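Local coordinates for protein scyllo-inosose 3-dehydrogenase (Thermotoga maritima, PDB 3IP1) that catalyses the NAD(+)-dependent oxidation of scyllo-inosose to 3-dehydro-scyllo-inosose as a zinc-containing dehydrogenase, probably in myo-inositol breakdown, at residues Tyr171-Arg176 with Thr349-Ile354. Residues are numbered along the deposited sequence; the frame is centred on the assembly and turned at random. Where two conformers were deposited one is given.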
loop_
_atom_site.group_PDB
_atom_site.type_symbol
_atom_site.label_atom_id
_atom_site.label_comp_id
_atom_site.label_asym_id
_atom_site.label_seq_id
_atom_site.Cartn_x
_atom_site.Cartn_y
_atom_site.Cartn_z
ATOM N N TYR A 171 -17.041 2.962 22.136
ATOM C CA TYR A 171 -15.624 3.119 22.547
ATOM C C TYR A 171 -15.054 1.955 23.345
ATOM O O TYR A 171 -13.842 1.890 23.550
ATOM C CB TYR A 171 -15.388 4.426 23.318
ATOM C CG TYR A 171 -15.964 5.628 22.631
ATOM C CD1 TYR A 171 -15.536 5.991 21.349
ATOM C CD2 TYR A 171 -16.938 6.411 23.254
ATOM C CE1 TYR A 171 -16.077 7.097 20.703
ATOM C CE2 TYR A 171 -17.489 7.530 22.611
ATOM C CZ TYR A 171 -17.034 7.867 21.338
ATOM O OH TYR A 171 -17.553 8.958 20.667
ATOM N N ALA A 172 -15.912 1.050 23.815
ATOM C CA ALA A 172 -15.453 -0.049 24.681
ATOM C C ALA A 172 -15.060 -1.309 23.887
ATOM O O ALA A 172 -15.667 -1.597 22.863
ATOM C CB ALA A 172 -16.526 -0.384 25.732
ATOM N N TRP A 173 -14.040 -2.019 24.373
ATOM C CA TRP A 173 -13.522 -3.241 23.758
ATOM C C TRP A 173 -13.399 -4.341 24.810
ATOM O O TRP A 173 -12.915 -4.113 25.919
ATOM C CB TRP A 173 -12.140 -2.985 23.136
ATOM C CG TRP A 173 -12.190 -2.083 21.938
ATOM C CD1 TRP A 173 -11.980 -0.733 21.914
ATOM C CD2 TRP A 173 -12.487 -2.470 20.589
ATOM N NE1 TRP A 173 -12.123 -0.257 20.628
ATOM C CE2 TRP A 173 -12.429 -1.303 19.797
ATOM C CE3 TRP A 173 -12.794 -3.695 19.974
ATOM C CZ2 TRP A 173 -12.658 -1.319 18.416
ATOM C CZ3 TRP A 173 -13.033 -3.710 18.598
ATOM C CH2 TRP A 173 -12.952 -2.528 17.838
ATOM N N SER A 174 -13.813 -5.545 24.455
ATOM C CA SER A 174 -13.833 -6.637 25.424
ATOM C C SER A 174 -12.434 -7.085 25.817
ATOM O O SER A 174 -11.565 -7.198 24.961
ATOM C CB SER A 174 -14.582 -7.831 24.858
ATOM O OG SER A 174 -14.534 -8.888 25.793
ATOM N N LEU A 175 -12.228 -7.378 27.102
ATOM C CA LEU A 175 -10.997 -8.028 27.540
ATOM C C LEU A 175 -11.144 -9.541 27.810
ATOM O O LEU A 175 -10.304 -10.121 28.519
ATOM C CB LEU A 175 -10.435 -7.338 28.790
ATOM C CG LEU A 175 -10.059 -5.847 28.713
ATOM C CD1 LEU A 175 -9.695 -5.362 30.115
ATOM C CD2 LEU A 175 -8.928 -5.543 27.690
ATOM N N ARG A 176 -12.188 -10.184 27.276
ATOM C CA ARG A 176 -12.442 -11.637 27.479
ATOM C C ARG A 176 -11.228 -12.510 27.167
ATOM O O ARG A 176 -10.907 -13.461 27.882
ATOM C CB ARG A 176 -13.601 -12.109 26.590
ATOM C CG ARG A 176 -14.978 -11.846 27.139
ATOM C CD ARG A 176 -15.542 -13.079 27.841
ATOM N NE ARG A 176 -15.489 -14.269 26.997
ATOM C CZ ARG A 176 -16.087 -15.411 27.305
ATOM N NH1 ARG A 176 -15.991 -16.459 26.498
ATOM N NH2 ARG A 176 -16.782 -15.500 28.425
ATOM N N THR A 349 -6.984 -1.246 15.902
ATOM C CA THR A 349 -5.775 -1.239 16.714
ATOM C C THR A 349 -6.028 -1.799 18.107
ATOM O O THR A 349 -5.316 -2.715 18.534
ATOM C CB THR A 349 -5.161 0.163 16.763
ATOM O OG1 THR A 349 -4.634 0.473 15.462
ATOM C CG2 THR A 349 -4.060 0.266 17.825
ATOM N N PHE A 350 -7.042 -1.267 18.801
ATOM C CA PHE A 350 -7.401 -1.761 20.141
ATOM C C PHE A 350 -7.547 -3.276 20.186
ATOM O O PHE A 350 -6.903 -3.898 21.006
ATOM C CB PHE A 350 -8.672 -1.084 20.710
ATOM C CG PHE A 350 -8.400 -0.032 21.768
ATOM C CD1 PHE A 350 -7.547 1.051 21.506
ATOM C CD2 PHE A 350 -9.016 -0.107 23.014
ATOM C CE1 PHE A 350 -7.309 2.038 22.463
ATOM C CE2 PHE A 350 -8.782 0.878 23.999
ATOM C CZ PHE A 350 -7.926 1.947 23.725
ATOM N N PRO A 351 -8.380 -3.879 19.308
ATOM C CA PRO A 351 -8.569 -5.317 19.514
ATOM C C PRO A 351 -7.346 -6.138 19.155
ATOM O O PRO A 351 -7.121 -7.187 19.746
ATOM C CB PRO A 351 -9.770 -5.662 18.620
ATOM C CG PRO A 351 -9.873 -4.546 17.628
ATOM C CD PRO A 351 -9.353 -3.328 18.339
ATOM N N ARG A 352 -6.536 -5.659 18.219
ATOM C CA ARG A 352 -5.311 -6.383 17.926
ATOM C C ARG A 352 -4.312 -6.248 19.073
ATOM O O ARG A 352 -3.585 -7.194 19.361
ATOM C CB ARG A 352 -4.662 -5.909 16.614
ATOM C CG ARG A 352 -5.306 -6.443 15.333
ATOM C CD ARG A 352 -4.568 -5.856 14.125
ATOM N NE ARG A 352 -5.155 -6.204 12.831
ATOM C CZ ARG A 352 -5.970 -5.416 12.133
ATOM N NH1 ARG A 352 -6.343 -4.222 12.602
ATOM N NH2 ARG A 352 -6.427 -5.825 10.964
ATOM N N VAL A 353 -4.250 -5.076 19.703
ATOM C CA VAL A 353 -3.390 -4.913 20.887
ATOM C C VAL A 353 -3.836 -5.884 21.993
ATOM O O VAL A 353 -3.012 -6.491 22.661
ATOM C CB VAL A 353 -3.357 -3.466 21.418
ATOM C CG1 VAL A 353 -2.741 -3.430 22.856
ATOM C CG2 VAL A 353 -2.579 -2.573 20.446
ATOM N N ILE A 354 -5.150 -6.037 22.150
ATOM C CA ILE A 354 -5.711 -6.982 23.122
ATOM C C ILE A 354 -5.320 -8.443 22.798
ATOM O O ILE A 354 -4.867 -9.179 23.689
ATOM C CB ILE A 354 -7.257 -6.781 23.288
ATOM C CG1 ILE A 354 -7.525 -5.418 23.945
ATOM C CG2 ILE A 354 -7.881 -7.932 24.093
ATOM C CD1 ILE A 354 -8.932 -4.799 23.652
#
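Trp173 lies with one indole face on the first turn of helix 349-358, CH-pi packing between a strand and a helix. CB of Phe350 sits over the five-membered ring, 3.6 Å from its centroid, while CD of Pro351 stands 3.6 Å from the centroid of the six-membered ring, only 6° off the normal. The phenyl ring of Phe350 meets the indole obliquely, planes at 39°, and brings CD2 to 3.2 Å from CD1 of Trp173. NE1 of Trp173 is hydrogen-bonded to OE2 of Glu128. Strand 172-174 pairs with strand 124-127 in the GroES-like part of this member of the zinc-containing alcohol dehydrogenase family, whereas the helix follows strand 337-340, outermost in the parallel Rossmann-type sheet; Phe350 also neighbours the zinc ligand Glu195. Further along, CD1 of Ile354 touches CB of Trp173, 3.7 Å away. CG1 of Ile354 meets CD2 of Leu175 at 4.0 Å, the two chains crossing nearly at right angles. An alanine at Trp173 would remove the indole, and would probably loosen the packing of the strand on Phe350 and Pro351 and leave Glu128 without this donor. Arg137 of a second subunit packs on both Trp173 and Pro351.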